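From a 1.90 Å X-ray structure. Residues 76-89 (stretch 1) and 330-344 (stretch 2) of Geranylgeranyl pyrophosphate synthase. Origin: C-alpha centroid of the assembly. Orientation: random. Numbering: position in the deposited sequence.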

# COMPACT_ATOMS: atom_id res chain seq x y z
N ARG A 76 -5.92 -12.01 18.60
CA ARG A 76 -5.59 -11.88 17.18
C ARG A 76 -5.32 -13.26 16.57
O ARG A 76 -4.26 -13.85 16.77
CB ARG A 76 -4.36 -11.00 17.06
CG ARG A 76 -4.49 -9.64 17.79
CD ARG A 76 -3.36 -8.69 17.41
NE ARG A 76 -3.50 -7.41 18.10
CZ ARG A 76 -4.15 -6.36 17.60
NH1 ARG A 76 -4.23 -5.24 18.32
NH2 ARG A 76 -4.69 -6.41 16.38
N PHE A 77 -6.28 -13.78 15.81
CA PHE A 77 -6.17 -15.16 15.31
C PHE A 77 -4.95 -15.42 14.41
O PHE A 77 -4.30 -16.47 14.50
CB PHE A 77 -7.43 -15.59 14.55
CG PHE A 77 -7.30 -16.96 13.97
CD1 PHE A 77 -6.93 -17.14 12.64
CD2 PHE A 77 -7.43 -18.07 14.78
CE1 PHE A 77 -6.75 -18.44 12.12
CE2 PHE A 77 -7.26 -19.35 14.27
CZ PHE A 77 -6.91 -19.53 12.94
N ARG A 78 -4.67 -14.49 13.49
CA ARG A 78 -3.59 -14.75 12.52
C ARG A 78 -2.21 -14.88 13.16
O ARG A 78 -1.46 -15.83 12.84
CB ARG A 78 -3.60 -13.70 11.41
CG ARG A 78 -4.90 -13.77 10.61
CD ARG A 78 -5.15 -12.53 9.73
NE ARG A 78 -6.43 -12.68 9.05
CZ ARG A 78 -7.61 -12.47 9.63
NH1 ARG A 78 -7.65 -12.02 10.88
NH2 ARG A 78 -8.74 -12.63 8.95
N PRO A 79 -1.86 -13.95 14.07
CA PRO A 79 -0.57 -14.18 14.73
C PRO A 79 -0.58 -15.43 15.61
O PRO A 79 0.43 -16.12 15.69
CB PRO A 79 -0.32 -12.90 15.55
CG PRO A 79 -1.57 -12.03 15.39
CD PRO A 79 -2.39 -12.57 14.27
N MET A 80 -1.71 -15.73 16.26
CA MET A 80 -1.79 -16.94 17.08
C MET A 80 -1.52 -18.18 16.24
O MET A 80 -0.80 -19.09 16.65
CB MET A 80 -3.18 -17.08 17.75
CG MET A 80 -3.26 -18.27 18.74
SD MET A 80 -4.95 -18.77 19.28
CE MET A 80 -5.43 -19.81 17.89
N PHE A 81 -2.11 -18.22 15.05
CA PHE A 81 -1.87 -19.34 14.13
C PHE A 81 -0.40 -19.42 13.71
O PHE A 81 0.17 -20.51 13.66
CB PHE A 81 -2.78 -19.25 12.89
CG PHE A 81 -2.55 -20.39 11.90
CD1 PHE A 81 -2.45 -21.70 12.34
CD2 PHE A 81 -2.38 -20.13 10.56
CE1 PHE A 81 -2.22 -22.75 11.42
CE2 PHE A 81 -2.18 -21.17 9.63
CZ PHE A 81 -2.10 -22.46 10.06
N ALA A 82 0.24 -18.28 13.44
CA ALA A 82 1.67 -18.27 13.10
C ALA A 82 2.52 -18.85 14.27
O ALA A 82 3.52 -19.59 14.05
CB ALA A 82 2.15 -16.84 12.80
N LEU A 83 2.15 -18.49 15.49
CA LEU A 83 2.87 -18.99 16.68
C LEU A 83 2.68 -20.52 16.83
O LEU A 83 3.65 -21.24 17.09
CB LEU A 83 2.42 -18.28 17.96
CG LEU A 83 2.60 -16.74 18.07
CD1 LEU A 83 2.09 -16.16 19.38
CD2 LEU A 83 4.02 -16.27 17.82
N LEU A 84 1.45 -20.99 16.68
CA LEU A 84 1.18 -22.44 16.69
C LEU A 84 1.96 -23.16 15.61
O LEU A 84 2.58 -24.21 15.87
CB LEU A 84 -0.34 -22.71 16.57
CG LEU A 84 -1.15 -22.20 17.77
CD1 LEU A 84 -2.65 -22.30 17.49
CD2 LEU A 84 -0.79 -23.05 18.98
N ALA A 85 1.94 -22.62 14.39
CA ALA A 85 2.70 -23.22 13.31
C ALA A 85 4.18 -23.32 13.65
O ALA A 85 4.84 -24.27 13.25
CB ALA A 85 2.54 -22.40 11.98
N SER A 86 4.72 -22.31 14.34
CA SER A 86 6.14 -22.32 14.66
C SER A 86 6.49 -23.48 15.62
O SER A 86 7.62 -23.90 15.70
CB SER A 86 6.62 -20.99 15.26
OG SER A 86 6.28 -20.89 16.64
N GLU A 87 5.50 -24.00 16.32
CA GLU A 87 5.75 -25.10 17.27
C GLU A 87 6.27 -26.34 16.55
O GLU A 87 6.79 -27.25 17.19
CB GLU A 87 4.50 -25.44 18.08
CG GLU A 87 4.15 -24.36 19.09
CD GLU A 87 5.11 -24.34 20.30
OE1 GLU A 87 5.98 -25.23 20.39
OE2 GLU A 87 4.98 -23.47 21.17
N PHE A 88 6.17 -26.36 15.21
CA PHE A 88 6.63 -27.51 14.44
C PHE A 88 8.07 -27.40 13.97
O PHE A 88 8.56 -28.31 13.32
CB PHE A 88 5.69 -27.81 13.24
CG PHE A 88 4.34 -28.31 13.65
CD1 PHE A 88 4.12 -29.66 13.90
CD2 PHE A 88 3.28 -27.41 13.83
CE1 PHE A 88 2.85 -30.11 14.30
CE2 PHE A 88 2.04 -27.82 14.22
CZ PHE A 88 1.80 -29.20 14.47
N GLY A 89 8.75 -26.31 14.28
CA GLY A 89 10.13 -26.16 13.80
C GLY A 89 11.11 -26.31 14.96
O GLY A 89 10.70 -26.52 16.09
N ARG A 330 -0.17 -34.64 7.44
CA ARG A 330 1.23 -34.47 7.05
C ARG A 330 2.14 -34.06 8.21
O ARG A 330 3.38 -34.01 8.06
CB ARG A 330 1.35 -33.47 5.90
CG ARG A 330 0.53 -33.82 4.65
CD ARG A 330 0.48 -32.62 3.71
NE ARG A 330 1.76 -32.41 3.03
CZ ARG A 330 2.02 -31.34 2.29
NH1 ARG A 330 1.09 -30.41 2.15
NH2 ARG A 330 3.20 -31.21 1.68
N LEU A 331 1.54 -33.75 9.35
CA LEU A 331 2.27 -33.20 10.49
C LEU A 331 2.35 -34.27 11.57
O LEU A 331 1.45 -35.12 11.70
CB LEU A 331 1.52 -31.97 11.07
CG LEU A 331 1.40 -30.78 10.12
CD1 LEU A 331 0.48 -29.69 10.72
CD2 LEU A 331 2.77 -30.21 9.79
N PRO A 332 3.41 -34.19 12.39
CA PRO A 332 3.56 -35.12 13.50
C PRO A 332 2.52 -34.90 14.57
O PRO A 332 2.13 -33.76 14.91
CB PRO A 332 4.97 -34.80 14.04
CG PRO A 332 5.22 -33.42 13.66
CD PRO A 332 4.55 -33.27 12.28
N ASP A 333 2.09 -36.02 15.13
CA ASP A 333 1.13 -36.04 16.19
C ASP A 333 1.68 -35.25 17.38
O ASP A 333 2.88 -35.33 17.69
CB ASP A 333 0.83 -37.51 16.51
CG ASP A 333 0.55 -38.33 15.22
OD1 ASP A 333 0.49 -37.73 14.11
OD2 ASP A 333 0.39 -39.57 15.31
N SER A 334 0.81 -34.45 18.00
CA SER A 334 1.22 -33.55 19.08
C SER A 334 0.01 -32.81 19.56
O SER A 334 -1.03 -32.77 18.89
CB SER A 334 2.27 -32.54 18.60
OG SER A 334 1.72 -31.68 17.60
N THR A 335 0.12 -32.19 20.72
CA THR A 335 -0.96 -31.40 21.25
C THR A 335 -1.17 -30.18 20.41
O THR A 335 -2.25 -29.67 20.36
CB THR A 335 -0.71 -30.92 22.67
OG1 THR A 335 0.53 -30.24 22.74
CG2 THR A 335 -0.70 -32.05 23.61
N VAL A 336 -0.14 -29.70 19.76
CA VAL A 336 -0.34 -28.53 18.89
C VAL A 336 -1.12 -28.97 17.67
O VAL A 336 -2.04 -28.29 17.24
CB VAL A 336 0.97 -27.87 18.49
CG1 VAL A 336 0.71 -26.67 17.50
CG2 VAL A 336 1.67 -27.33 19.74
N LYS A 337 -0.77 -30.12 17.10
CA LYS A 337 -1.58 -30.64 15.98
C LYS A 337 -3.05 -30.73 16.34
O LYS A 337 -3.93 -30.34 15.55
CB LYS A 337 -1.06 -32.00 15.50
CG LYS A 337 -1.88 -32.64 14.38
CD LYS A 337 -1.08 -33.74 13.66
CE LYS A 337 -2.01 -34.88 13.21
NZ LYS A 337 -1.23 -35.87 12.38
N GLU A 338 -3.34 -31.25 17.54
CA GLU A 338 -4.73 -31.44 17.94
C GLU A 338 -5.44 -30.12 18.27
O GLU A 338 -6.65 -30.02 18.10
CB GLU A 338 -4.84 -32.42 19.13
CG GLU A 338 -4.52 -33.90 18.77
CD GLU A 338 -5.19 -34.38 17.47
OE1 GLU A 338 -6.44 -34.26 17.31
OE2 GLU A 338 -4.48 -34.90 16.59
N ALA A 339 -4.68 -29.13 18.75
CA ALA A 339 -5.23 -27.79 18.97
C ALA A 339 -5.64 -27.16 17.62
O ALA A 339 -6.68 -26.49 17.51
CB ALA A 339 -4.16 -26.89 19.66
N LEU A 340 -4.82 -27.37 16.59
CA LEU A 340 -5.17 -26.89 15.26
C LEU A 340 -6.41 -27.58 14.78
O LEU A 340 -7.31 -26.94 14.25
CB LEU A 340 -4.03 -27.06 14.27
CG LEU A 340 -2.82 -26.19 14.59
CD1 LEU A 340 -1.69 -26.59 13.70
CD2 LEU A 340 -3.15 -24.67 14.44
N ARG A 341 -6.47 -28.89 14.96
CA ARG A 341 -7.62 -29.63 14.55
C ARG A 341 -8.85 -29.16 15.28
O ARG A 341 -9.87 -28.94 14.69
CB ARG A 341 -7.41 -31.12 14.78
CG ARG A 341 -8.40 -32.00 14.05
CD ARG A 341 -8.50 -33.41 14.59
NE ARG A 341 -7.23 -34.12 14.68
CZ ARG A 341 -6.61 -34.67 13.66
NH1 ARG A 341 -7.11 -34.59 12.46
NH2 ARG A 341 -5.47 -35.28 13.85
N ASN A 342 -8.74 -28.97 16.58
CA ASN A 342 -9.87 -28.62 17.39
C ASN A 342 -10.43 -27.28 17.02
O ASN A 342 -11.59 -27.07 17.10
CB ASN A 342 -9.53 -28.61 18.86
CG ASN A 342 -9.25 -29.99 19.41
OD1 ASN A 342 -8.73 -30.12 20.49
ND2 ASN A 342 -9.58 -31.02 18.66
N LEU A 343 -9.60 -26.36 16.62
CA LEU A 343 -10.15 -25.10 16.25
C LEU A 343 -10.93 -25.10 14.95
O LEU A 343 -11.86 -24.37 14.79
CB LEU A 343 -9.13 -24.01 16.31
CG LEU A 343 -8.02 -23.92 15.34
CD1 LEU A 343 -8.49 -23.14 14.23
CD2 LEU A 343 -6.91 -23.20 16.01
N ALA A 344 -10.52 -25.97 14.05
CA ALA A 344 -11.30 -26.22 12.86
C ALA A 344 -12.59 -26.91 13.20
O ALA A 344 -13.63 -26.46 12.82
CB ALA A 344 -10.53 -27.01 11.89

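Two helices, 77-86 and 335-344, pack in a roughly antiparallel way. Their N-to-C directions differ by 149°, and their axes approach to 10.2 Å. No hydrogen bond crosses between the stretches. The contact is held by the fit of apolar side chains, and 523 Å² is buried in all.

The main bump is Phe88, near the C-terminal end of stretch 1. Its ring enters a hollow formed where the loop 331-334 meets the start of the second helix. Leu331 CD1 covers one face of the ring, and Leu331 CB lies 4.0 Å from Phe88 CE1. Pro332 lies beside the ring, with its CG 3.9 Å from Phe88 CD1. Val336 CG1 and Leu340 CD1 bound the hollow on the helix side, 3.7 Å and 4.0 Å from Phe88 CE2. The tip of the ring, Phe88 CZ, comes within 3.8 Å of Lys337 N. Lys337 N donates a hydrogen bond to Ser334 OG at 3.0 Å, and this bond caps the start of the second helix. Lys337 also braces the loop, since its NZ donates to Leu331 O at 2.9 Å and forms a salt bridge with Asp333 OD1 at 3.1 Å.

The backbones come closest at Leu84 and Val336, with their CA atoms 6.7 Å apart. Here Val336 CG1 fits against Leu84 O at 3.5 Å. Its other methyl, Val336 CG2, meets Glu87 CB at 3.8 Å, so the acidic residue contributes an aliphatic surface.

Further along, Leu340 fills the space between Phe81, Leu84 and Phe88. Leu340 CD2 meets the Phe81 ring at its edge, 3.7 Å from Phe81 CE1, and lies 3.9 Å from Leu84 CD1. Leu343 extends the packing. Leu343 CD1 lies at the edge of the Phe77 ring, 4.0 Å from Phe77 CE2. Leu343 CD2 is 4.1 Å from Met80 CE.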